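Local coordinates for protein fructokinase (Xylella fastidiosa Temecula1, PDB 3LJS) that probably phosphorylates fructose at the expense of ATP, as a member of the PfkB (ribokinase-like) family of carbohydrate kinases, at residues 130-140 with 160-170; 52-60 with 116-126. All coordinates share one frame; numbering follows the deposited sequence.

Contact 1: residues 130-140 with 160-170; sequences ALIFHACSNSM and GAIVSFDLNFR. With PO4 (phosphate ion), chain C.
Strands 132-136 and 162-166 are the two parallel strands of a beta-alpha-beta crossover through helix 143-158, central in the ribokinase-like sheet, and the chain after the second strand leads to R170 of the ATP site. Five backbone bonds alternate from L131 O to D166 N; the shortest, I162 N to L131 O, spans 2.7 Å. The N-to-C directions of the two strands differ by 18°. I132, H134, S164 and D166 point to one face of the sheet, where I132, H134 and D166 touch helix 262-275 and the H134 ring meets D166 CB at its edge. F133, V163 and F165 pack on the crossover helix on the other face. Here the selenomethionine M140 makes a Met-aromatic contact: its extended chain brings CE to 3.5 Å from F165 CE1, with SE oblique to the ring, while A135 O lies at the ring edge. Beyond the paired strands, S137 clamps L167 O with two bonds, from its N at 3.0 Å and its OG at 2.7 Å, arriving from opposite faces of the carbonyl plane. With chi1 at 72°, OG sits between the backbone N and the carbonyl carbon and can turn back to the same acceptor as the S137 N-H. A water bonded to S137 OG, N138 OD1 and R170 N ties the 3-10 segment 137-138 to the loop after strand 162-166. N138 ND2 gives N168 OD1 a weak bond, the amide planes nearly perpendicular at 88°; E12 is its stronger partner. R170 is an ATP-binding residue, although this chain holds no nucleotide. Its guanidinium carries N168 OD1 over one face, and NH1 donates to F169 O, which lies in the guanidinium plane. A phosphate ion, probably from the crystallisation liquor, receives a weak bond from R170 NH2 at O3, while N168 ND2 reaches its O2 at 2.7 Å.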
loop_
_atom_site.group_PDB
_atom_site.type_symbol
_atom_site.label_atom_id
_atom_site.label_comp_id
_atom_site.label_asym_id
_atom_site.label_seq_id
_atom_site.Cartn_x
_atom_site.Cartn_y
_atom_site.Cartn_z
ATOM N N ALA B 130 9.730 -16.228 28.551
ATOM C CA ALA B 130 8.787 -16.940 27.694
ATOM C C ALA B 130 8.569 -18.415 28.011
ATOM O O ALA B 130 9.511 -19.173 28.243
ATOM C CB ALA B 130 9.203 -16.797 26.236
ATOM N N LEU B 131 7.305 -18.814 28.013
ATOM C CA LEU B 131 6.941 -20.202 28.239
ATOM C C LEU B 131 6.518 -20.776 26.885
ATOM O O LEU B 131 6.576 -21.987 26.664
ATOM C CB LEU B 131 5.782 -20.304 29.235
ATOM C CG LEU B 131 5.185 -21.703 29.451
ATOM C CD1 LEU B 131 6.279 -22.689 29.837
ATOM C CD2 LEU B 131 4.115 -21.634 30.533
ATOM N N ILE B 132 6.104 -19.888 25.983
ATOM C CA ILE B 132 5.661 -20.273 24.637
ATOM C C ILE B 132 6.162 -19.276 23.588
ATOM O O ILE B 132 6.210 -18.072 23.841
ATOM C CB ILE B 132 4.112 -20.318 24.554
ATOM C CG1 ILE B 132 3.567 -21.292 25.602
ATOM C CG2 ILE B 132 3.663 -20.755 23.150
ATOM C CD1 ILE B 132 2.050 -21.362 25.644
ATOM N N PHE B 133 6.553 -19.792 22.422
ATOM C CA PHE B 133 7.009 -18.966 21.299
ATOM C C PHE B 133 6.113 -19.395 20.138
ATOM O O PHE B 133 6.146 -20.554 19.716
ATOM C CB PHE B 133 8.474 -19.268 20.957
ATOM C CG PHE B 133 9.014 -18.481 19.778
ATOM C CD1 PHE B 133 9.638 -17.252 19.969
ATOM C CD2 PHE B 133 8.918 -18.986 18.480
ATOM C CE1 PHE B 133 10.164 -16.534 18.890
ATOM C CE2 PHE B 133 9.442 -18.277 17.386
ATOM C CZ PHE B 133 10.066 -17.050 17.594
ATOM N N HIS B 134 5.304 -18.478 19.626
ATOM C CA HIS B 134 4.401 -18.813 18.528
ATOM C C HIS B 134 4.757 -18.091 17.240
ATOM O O HIS B 134 5.009 -16.889 17.249
ATOM C CB HIS B 134 2.950 -18.481 18.902
ATOM C CG HIS B 134 1.962 -18.856 17.838
ATOM N ND1 HIS B 134 1.415 -17.935 16.966
ATOM C CD2 HIS B 134 1.477 -20.060 17.465
ATOM C CE1 HIS B 134 0.637 -18.561 16.101
ATOM N NE2 HIS B 134 0.656 -19.852 16.380
ATOM N N ALA B 135 4.766 -18.831 16.133
ATOM C CA ALA B 135 5.087 -18.259 14.826
ATOM C C ALA B 135 4.211 -18.870 13.734
ATOM O O ALA B 135 3.560 -19.891 13.952
ATOM C CB ALA B 135 6.561 -18.488 14.499
ATOM N N CYS B 136 4.202 -18.231 12.565
ATOM C CA CYS B 136 3.421 -18.678 11.411
ATOM C C CYS B 136 4.337 -18.666 10.185
ATOM O O CYS B 136 5.436 -18.129 10.255
ATOM C CB CYS B 136 2.223 -17.747 11.201
ATOM S SG CYS B 136 1.025 -17.811 12.582
ATOM N N SER B 137 3.898 -19.243 9.067
ATOM C CA SER B 137 4.761 -19.301 7.883
ATOM C C SER B 137 4.943 -17.995 7.109
ATOM O O SER B 137 5.811 -17.910 6.238
ATOM C CB SER B 137 4.283 -20.395 6.915
ATOM O OG SER B 137 3.078 -20.023 6.270
ATOM N N ASN B 138 4.150 -16.975 7.415
ATOM C CA ASN B 138 4.290 -15.714 6.694
ATOM C C ASN B 138 5.634 -15.052 6.949
ATOM O O ASN B 138 6.116 -14.279 6.120
ATOM C CB ASN B 138 3.145 -14.767 7.046
ATOM C CG ASN B 138 1.811 -15.297 6.572
ATOM O OD1 ASN B 138 1.676 -15.713 5.418
ATOM N ND2 ASN B 138 0.818 -15.298 7.461
ATOM N N SER B 139 6.251 -15.367 8.082
ATOM C CA SER B 139 7.565 -14.808 8.391
ATOM C C SER B 139 8.655 -15.724 7.825
ATOM O O SER B 139 9.778 -15.764 8.329
ATOM C CB SER B 139 7.743 -14.635 9.906
ATOM O OG SER B 139 7.669 -15.876 10.584
HETATM N N MSE B 140 8.310 -16.456 6.767
HETATM C CA MSE B 140 9.249 -17.358 6.100
HETATM C C MSE B 140 9.203 -17.142 4.585
HETATM O O MSE B 140 9.752 -17.939 3.821
HETATM C CB MSE B 140 8.892 -18.821 6.387
HETATM C CG MSE B 140 8.995 -19.234 7.845
HETATM SE SE MSE B 140 8.402 -21.074 8.128
HETATM C CE MSE B 140 8.572 -21.093 10.063
ATOM N N GLY B 160 13.757 -23.015 27.192
ATOM C CA GLY B 160 12.690 -23.624 27.967
ATOM C C GLY B 160 11.279 -23.220 27.595
ATOM O O GLY B 160 10.368 -23.281 28.420
ATOM N N ALA B 161 11.085 -22.801 26.353
ATOM C CA ALA B 161 9.756 -22.412 25.918
ATOM C C ALA B 161 9.231 -23.408 24.898
ATOM O O ALA B 161 9.996 -23.979 24.112
ATOM C CB ALA B 161 9.775 -21.011 25.319
ATOM N N ILE B 162 7.919 -23.620 24.940
ATOM C CA ILE B 162 7.232 -24.512 24.022
ATOM C C ILE B 162 7.137 -23.766 22.701
ATOM O O ILE B 162 6.780 -22.589 22.679
ATOM C CB ILE B 162 5.798 -24.802 24.516
ATOM C CG1 ILE B 162 5.848 -25.653 25.788
ATOM C CG2 ILE B 162 4.993 -25.481 23.417
ATOM C CD1 ILE B 162 4.522 -25.720 26.515
ATOM N N VAL B 163 7.456 -24.435 21.602
ATOM C CA VAL B 163 7.380 -23.788 20.298
ATOM C C VAL B 163 6.098 -24.192 19.582
ATOM O O VAL B 163 5.862 -25.374 19.325
ATOM C CB VAL B 163 8.590 -24.156 19.422
ATOM C CG1 VAL B 163 8.456 -23.506 18.049
ATOM C CG2 VAL B 163 9.874 -23.695 20.106
ATOM N N SER B 164 5.272 -23.200 19.278
ATOM C CA SER B 164 4.005 -23.412 18.595
ATOM C C SER B 164 4.122 -22.874 17.174
ATOM O O SER B 164 4.619 -21.771 16.963
ATOM C CB SER B 164 2.892 -22.670 19.338
ATOM O OG SER B 164 1.682 -22.690 18.608
ATOM N N PHE B 165 3.650 -23.651 16.206
ATOM C CA PHE B 165 3.720 -23.252 14.808
ATOM C C PHE B 165 2.382 -23.486 14.101
ATOM O O PHE B 165 1.938 -24.622 13.950
ATOM C CB PHE B 165 4.855 -24.034 14.121
ATOM C CG PHE B 165 5.067 -23.685 12.666
ATOM C CD1 PHE B 165 5.036 -22.364 12.234
ATOM C CD2 PHE B 165 5.352 -24.684 11.734
ATOM C CE1 PHE B 165 5.286 -22.040 10.894
ATOM C CE2 PHE B 165 5.604 -24.371 10.394
ATOM C CZ PHE B 165 5.572 -23.049 9.973
ATOM N N ASP B 166 1.729 -22.399 13.704
ATOM C CA ASP B 166 0.459 -22.482 12.981
ATOM C C ASP B 166 0.860 -22.159 11.542
ATOM O O ASP B 166 1.181 -21.013 11.228
ATOM C CB ASP B 166 -0.531 -21.438 13.515
ATOM C CG ASP B 166 -1.892 -21.507 12.831
ATOM O OD1 ASP B 166 -2.771 -20.690 13.182
ATOM O OD2 ASP B 166 -2.092 -22.369 11.947
ATOM N N LEU B 167 0.857 -23.171 10.680
ATOM C CA LEU B 167 1.279 -22.991 9.292
ATOM C C LEU B 167 0.734 -21.704 8.695
ATOM O O LEU B 167 1.503 -20.820 8.299
ATOM C CB LEU B 167 0.861 -24.197 8.443
ATOM C CG LEU B 167 1.839 -24.537 7.311
ATOM C CD1 LEU B 167 3.196 -24.867 7.904
ATOM C CD2 LEU B 167 1.327 -25.714 6.499
ATOM N N ASN B 168 -0.589 -21.592 8.626
ATOM C CA ASN B 168 -1.204 -20.386 8.093
ATOM C C ASN B 168 -0.595 -20.072 6.721
ATOM O O ASN B 168 -0.243 -18.929 6.422
ATOM C CB ASN B 168 -0.946 -19.235 9.065
ATOM C CG ASN B 168 -1.999 -18.164 8.986
ATOM O OD1 ASN B 168 -1.792 -17.113 8.373
ATOM N ND2 ASN B 168 -3.147 -18.424 9.601
ATOM N N PHE B 169 -0.481 -21.104 5.893
ATOM C CA PHE B 169 0.110 -20.984 4.564
ATOM C C PHE B 169 -0.701 -20.130 3.587
ATOM O O PHE B 169 -1.859 -20.422 3.295
ATOM C CB PHE B 169 0.332 -22.386 3.989
ATOM C CG PHE B 169 1.137 -22.413 2.721
ATOM C CD1 PHE B 169 2.218 -21.557 2.543
ATOM C CD2 PHE B 169 0.831 -23.326 1.712
ATOM C CE1 PHE B 169 2.986 -21.608 1.374
ATOM C CE2 PHE B 169 1.590 -23.388 0.541
ATOM C CZ PHE B 169 2.669 -22.529 0.371
ATOM N N ARG B 170 -0.070 -19.072 3.085
ATOM C CA ARG B 170 -0.699 -18.164 2.133
ATOM C C ARG B 170 0.227 -18.040 0.921
ATOM O O ARG B 170 1.086 -17.154 0.867
ATOM C CB ARG B 170 -0.914 -16.798 2.782
ATOM C CG ARG B 170 -1.808 -16.842 4.017
ATOM C CD ARG B 170 -3.246 -17.182 3.655
ATOM N NE ARG B 170 -4.119 -17.198 4.828
ATOM C CZ ARG B 170 -4.253 -18.228 5.659
ATOM N NH1 ARG B 170 -3.574 -19.349 5.452
ATOM N NH2 ARG B 170 -5.069 -18.136 6.703
HETATM P P PO4 C . -5.298 -15.184 9.491
HETATM O O1 PO4 C . -6.782 -15.128 9.441
HETATM O O2 PO4 C . -4.872 -16.387 10.252
HETATM O O3 PO4 C . -4.759 -15.257 8.107
HETATM O O4 PO4 C . -4.779 -13.964 10.162
HETATM O O HOH W 1 2.483 -18.194 4.255
#

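Contact 2: residues 52-60 with 116-126; sequences AVQFVGMLG and LFRVEHFQDAS
The connection leading into helix 124-129 lies against strand 53-60 of the ribokinase-like sheet, mainly through apolar side-chain packing. Its tight part is aromatic. V56 presents CG1, which stands anti to the backbone N (chi1 174°), to two rings, 3.6 Å from F117 CZ and 4.0 Å from F122 CE1. F117 CE2 in turn lies over the centre of the F122 ring, and F10 from the adjoining strand 6-10 meets both phenylalanines. At the corner in the strand, F117 CD1 comes within 3.5 Å of G57 C, while M58 N lies near the ring plane at its edge. The contact is looser toward helix 124-129, where Q54 sends an extended side chain to S126: NE2 to OG is a weak bond of 3.2 Å, bent to 126°. At the other end, L116 and H121 are partly exposed to solvent, and the selenomethionine M58 bridges them. Its SE rests 3.5 Å from L116 CB. A bend at chi3 (-97°) then carries the terminal methyl over the H121 imidazole in a CH-pi contact, with E120 CG on the opposite face; M58 CE stands 3.8 Å from the ring centroid.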
loop_
_atom_site.group_PDB
_atom_site.type_symbol
_atom_site.label_atom_id
_atom_site.label_comp_id
_atom_site.label_asym_id
_atom_site.label_seq_id
_atom_site.Cartn_x
_atom_site.Cartn_y
_atom_site.Cartn_z
ATOM N N ALA B 52 -0.240 -13.267 30.034
ATOM C CA ALA B 52 0.948 -12.441 29.830
ATOM C C ALA B 52 1.407 -12.729 28.405
ATOM O O ALA B 52 1.734 -13.868 28.076
ATOM C CB ALA B 52 2.043 -12.827 30.833
ATOM N N VAL B 53 1.431 -11.709 27.558
ATOM C CA VAL B 53 1.821 -11.918 26.172
ATOM C C VAL B 53 2.586 -10.737 25.601
ATOM O O VAL B 53 2.324 -9.578 25.930
ATOM C CB VAL B 53 0.581 -12.197 25.286
ATOM C CG1 VAL B 53 -0.376 -11.011 25.336
ATOM C CG2 VAL B 53 1.010 -12.471 23.850
ATOM N N GLN B 54 3.541 -11.052 24.740
ATOM C CA GLN B 54 4.364 -10.047 24.105
ATOM C C GLN B 54 4.371 -10.307 22.604
ATOM O O GLN B 54 4.338 -11.461 22.168
ATOM C CB GLN B 54 5.783 -10.144 24.678
ATOM C CG GLN B 54 6.822 -9.273 24.016
ATOM C CD GLN B 54 8.197 -9.437 24.648
ATOM O OE1 GLN B 54 8.451 -10.406 25.363
ATOM N NE2 GLN B 54 9.092 -8.497 24.375
ATOM N N PHE B 55 4.362 -9.242 21.810
ATOM C CA PHE B 55 4.442 -9.402 20.364
ATOM C C PHE B 55 5.843 -8.970 19.973
ATOM O O PHE B 55 6.271 -7.861 20.302
ATOM C CB PHE B 55 3.437 -8.528 19.620
ATOM C CG PHE B 55 3.577 -8.612 18.120
ATOM C CD1 PHE B 55 3.045 -9.688 17.413
ATOM C CD2 PHE B 55 4.300 -7.649 17.425
ATOM C CE1 PHE B 55 3.235 -9.807 16.031
ATOM C CE2 PHE B 55 4.498 -7.758 16.043
ATOM C CZ PHE B 55 3.963 -8.842 15.347
ATOM N N VAL B 56 6.556 -9.850 19.278
ATOM C CA VAL B 56 7.914 -9.562 18.837
ATOM C C VAL B 56 7.937 -9.488 17.314
ATOM O O VAL B 56 7.567 -10.435 16.621
ATOM C CB VAL B 56 8.898 -10.649 19.328
ATOM C CG1 VAL B 56 10.291 -10.416 18.737
ATOM C CG2 VAL B 56 8.970 -10.611 20.855
ATOM N N GLY B 57 8.358 -8.340 16.803
ATOM C CA GLY B 57 8.406 -8.144 15.371
ATOM C C GLY B 57 8.743 -6.702 15.062
ATOM O O GLY B 57 8.924 -5.883 15.972
HETATM N N MSE B 58 8.809 -6.384 13.775
HETATM C CA MSE B 58 9.153 -5.039 13.355
HETATM C C MSE B 58 7.969 -4.314 12.735
HETATM O O MSE B 58 7.266 -4.866 11.892
HETATM C CB MSE B 58 10.315 -5.103 12.359
HETATM C CG MSE B 58 10.855 -3.752 11.932
HETATM SE SE MSE B 58 12.553 -3.957 11.021
HETATM C CE MSE B 58 13.720 -3.593 12.525
ATOM N N LEU B 59 7.754 -3.079 13.177
ATOM C CA LEU B 59 6.679 -2.231 12.672
ATOM C C LEU B 59 7.317 -1.043 11.955
ATOM O O LEU B 59 8.393 -0.586 12.340
ATOM C CB LEU B 59 5.817 -1.704 13.823
ATOM C CG LEU B 59 5.177 -2.719 14.771
ATOM C CD1 LEU B 59 4.263 -1.999 15.756
ATOM C CD2 LEU B 59 4.397 -3.737 13.972
ATOM N N GLY B 60 6.657 -0.539 10.919
ATOM C CA GLY B 60 7.207 0.597 10.205
ATOM C C GLY B 60 7.101 1.864 11.036
ATOM O O GLY B 60 6.336 1.920 12.005
ATOM N N LEU B 116 11.927 -7.078 7.759
ATOM C CA LEU B 116 13.276 -6.629 8.093
ATOM C C LEU B 116 13.766 -6.949 9.501
ATOM O O LEU B 116 14.855 -6.526 9.894
ATOM C CB LEU B 116 13.388 -5.124 7.827
ATOM C CG LEU B 116 13.850 -4.645 6.440
ATOM C CD1 LEU B 116 13.621 -5.691 5.374
ATOM C CD2 LEU B 116 13.125 -3.353 6.105
ATOM N N PHE B 117 12.971 -7.688 10.264
ATOM C CA PHE B 117 13.380 -8.067 11.613
ATOM C C PHE B 117 14.563 -9.025 11.449
ATOM O O PHE B 117 14.514 -9.939 10.632
ATOM C CB PHE B 117 12.233 -8.786 12.334
ATOM C CG PHE B 117 12.475 -9.002 13.804
ATOM C CD1 PHE B 117 11.866 -8.178 14.751
ATOM C CD2 PHE B 117 13.305 -10.030 14.248
ATOM C CE1 PHE B 117 12.079 -8.377 16.120
ATOM C CE2 PHE B 117 13.527 -10.236 15.613
ATOM C CZ PHE B 117 12.911 -9.408 16.550
ATOM N N ARG B 118 15.630 -8.811 12.209
ATOM C CA ARG B 118 16.800 -9.682 12.122
ATOM C C ARG B 118 17.125 -10.253 13.495
ATOM O O ARG B 118 16.653 -9.741 14.511
ATOM C CB ARG B 118 18.004 -8.913 11.551
ATOM C CG ARG B 118 17.851 -8.550 10.064
ATOM C CD ARG B 118 17.742 -9.802 9.183
ATOM N NE ARG B 118 17.452 -9.484 7.783
ATOM C CZ ARG B 118 16.238 -9.497 7.233
ATOM N NH1 ARG B 118 15.164 -9.825 7.952
ATOM N NH2 ARG B 118 16.094 -9.161 5.956
ATOM N N VAL B 119 17.926 -11.314 13.525
ATOM C CA VAL B 119 18.271 -11.966 14.785
ATOM C C VAL B 119 18.768 -11.000 15.854
ATOM O O VAL B 119 18.493 -11.186 17.039
ATOM C CB VAL B 119 19.316 -13.082 14.562
ATOM C CG1 VAL B 119 19.748 -13.668 15.898
ATOM C CG2 VAL B 119 18.709 -14.176 13.688
ATOM N N GLU B 120 19.485 -9.962 15.431
ATOM C CA GLU B 120 20.012 -8.959 16.355
ATOM C C GLU B 120 18.894 -8.209 17.087
ATOM O O GLU B 120 19.135 -7.583 18.122
ATOM C CB GLU B 120 20.868 -7.948 15.587
ATOM C CG GLU B 120 20.051 -7.072 14.644
ATOM C CD GLU B 120 20.889 -6.402 13.572
ATOM O OE1 GLU B 120 21.512 -7.126 12.768
ATOM O OE2 GLU B 120 20.917 -5.154 13.529
ATOM N N HIS B 121 17.674 -8.265 16.555
ATOM C CA HIS B 121 16.550 -7.560 17.173
ATOM C C HIS B 121 15.891 -8.313 18.325
ATOM O O HIS B 121 15.081 -7.742 19.059
ATOM C CB HIS B 121 15.495 -7.201 16.117
ATOM C CG HIS B 121 16.000 -6.279 15.050
ATOM N ND1 HIS B 121 16.513 -5.028 15.327
ATOM C CD2 HIS B 121 16.107 -6.439 13.710
ATOM C CE1 HIS B 121 16.919 -4.462 14.204
ATOM N NE2 HIS B 121 16.685 -5.297 13.208
ATOM N N PHE B 122 16.226 -9.591 18.483
ATOM C CA PHE B 122 15.669 -10.383 19.581
ATOM C C PHE B 122 16.285 -9.891 20.882
ATOM O O PHE B 122 17.417 -9.410 20.892
ATOM C CB PHE B 122 16.004 -11.869 19.423
ATOM C CG PHE B 122 15.127 -12.596 18.448
ATOM C CD1 PHE B 122 13.745 -12.545 18.567
ATOM C CD2 PHE B 122 15.687 -13.372 17.442
ATOM C CE1 PHE B 122 12.930 -13.262 17.699
ATOM C CE2 PHE B 122 14.881 -14.094 16.570
ATOM C CZ PHE B 122 13.499 -14.036 16.702
ATOM N N GLN B 123 15.539 -10.014 21.974
ATOM C CA GLN B 123 16.017 -9.592 23.285
ATOM C C GLN B 123 16.027 -10.788 24.236
ATOM O O GLN B 123 15.035 -11.511 24.354
ATOM C CB GLN B 123 15.112 -8.498 23.834
ATOM C CG GLN B 123 15.178 -7.210 23.050
ATOM C CD GLN B 123 14.024 -6.294 23.371
ATOM O OE1 GLN B 123 13.664 -6.119 24.535
ATOM N NE2 GLN B 123 13.439 -5.696 22.341
ATOM N N ASP B 124 17.149 -10.996 24.915
ATOM C CA ASP B 124 17.271 -12.120 25.831
ATOM C C ASP B 124 16.176 -12.162 26.893
ATOM O O ASP B 124 15.734 -13.238 27.278
ATOM C CB ASP B 124 18.655 -12.115 26.487
ATOM C CG ASP B 124 19.764 -12.466 25.503
ATOM O OD1 ASP B 124 19.455 -12.652 24.306
ATOM O OD2 ASP B 124 20.940 -12.558 25.920
ATOM N N ALA B 125 15.729 -10.997 27.350
ATOM C CA ALA B 125 14.680 -10.934 28.367
ATOM C C ALA B 125 13.367 -11.560 27.877
ATOM O O ALA B 125 12.605 -12.118 28.670
ATOM C CB ALA B 125 14.445 -9.487 28.787
ATOM N N SER B 126 13.104 -11.459 26.574
ATOM C CA SER B 126 11.893 -12.028 25.977
ATOM C C SER B 126 11.877 -13.545 26.133
ATOM O O SER B 126 10.882 -14.127 26.562
ATOM C CB SER B 126 11.819 -11.694 24.480
ATOM O OG SER B 126 11.684 -10.302 24.267
#

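Both contacts belong to the large mixed sheet of the ribokinase-like fold, their centres about 13 Å apart. Strand 6-10 lies between strands 53-60 and 130-136, so strand 53-60 is two strands over from strand 130-136. Along the chain they come in series: contact 2 closes with residues 116-126, which enter helix 124-129, and strand 130-136 of contact 1 follows that helix directly. Helix 143-158, the crossover of contact 1, also touches F117 and F122 of contact 2 and thus reaches both. Their roles differ: contact 1 joins neighbouring strands and leads to the ATP site, whereas contact 2 packs a connection against the sheet away from the annotated sites.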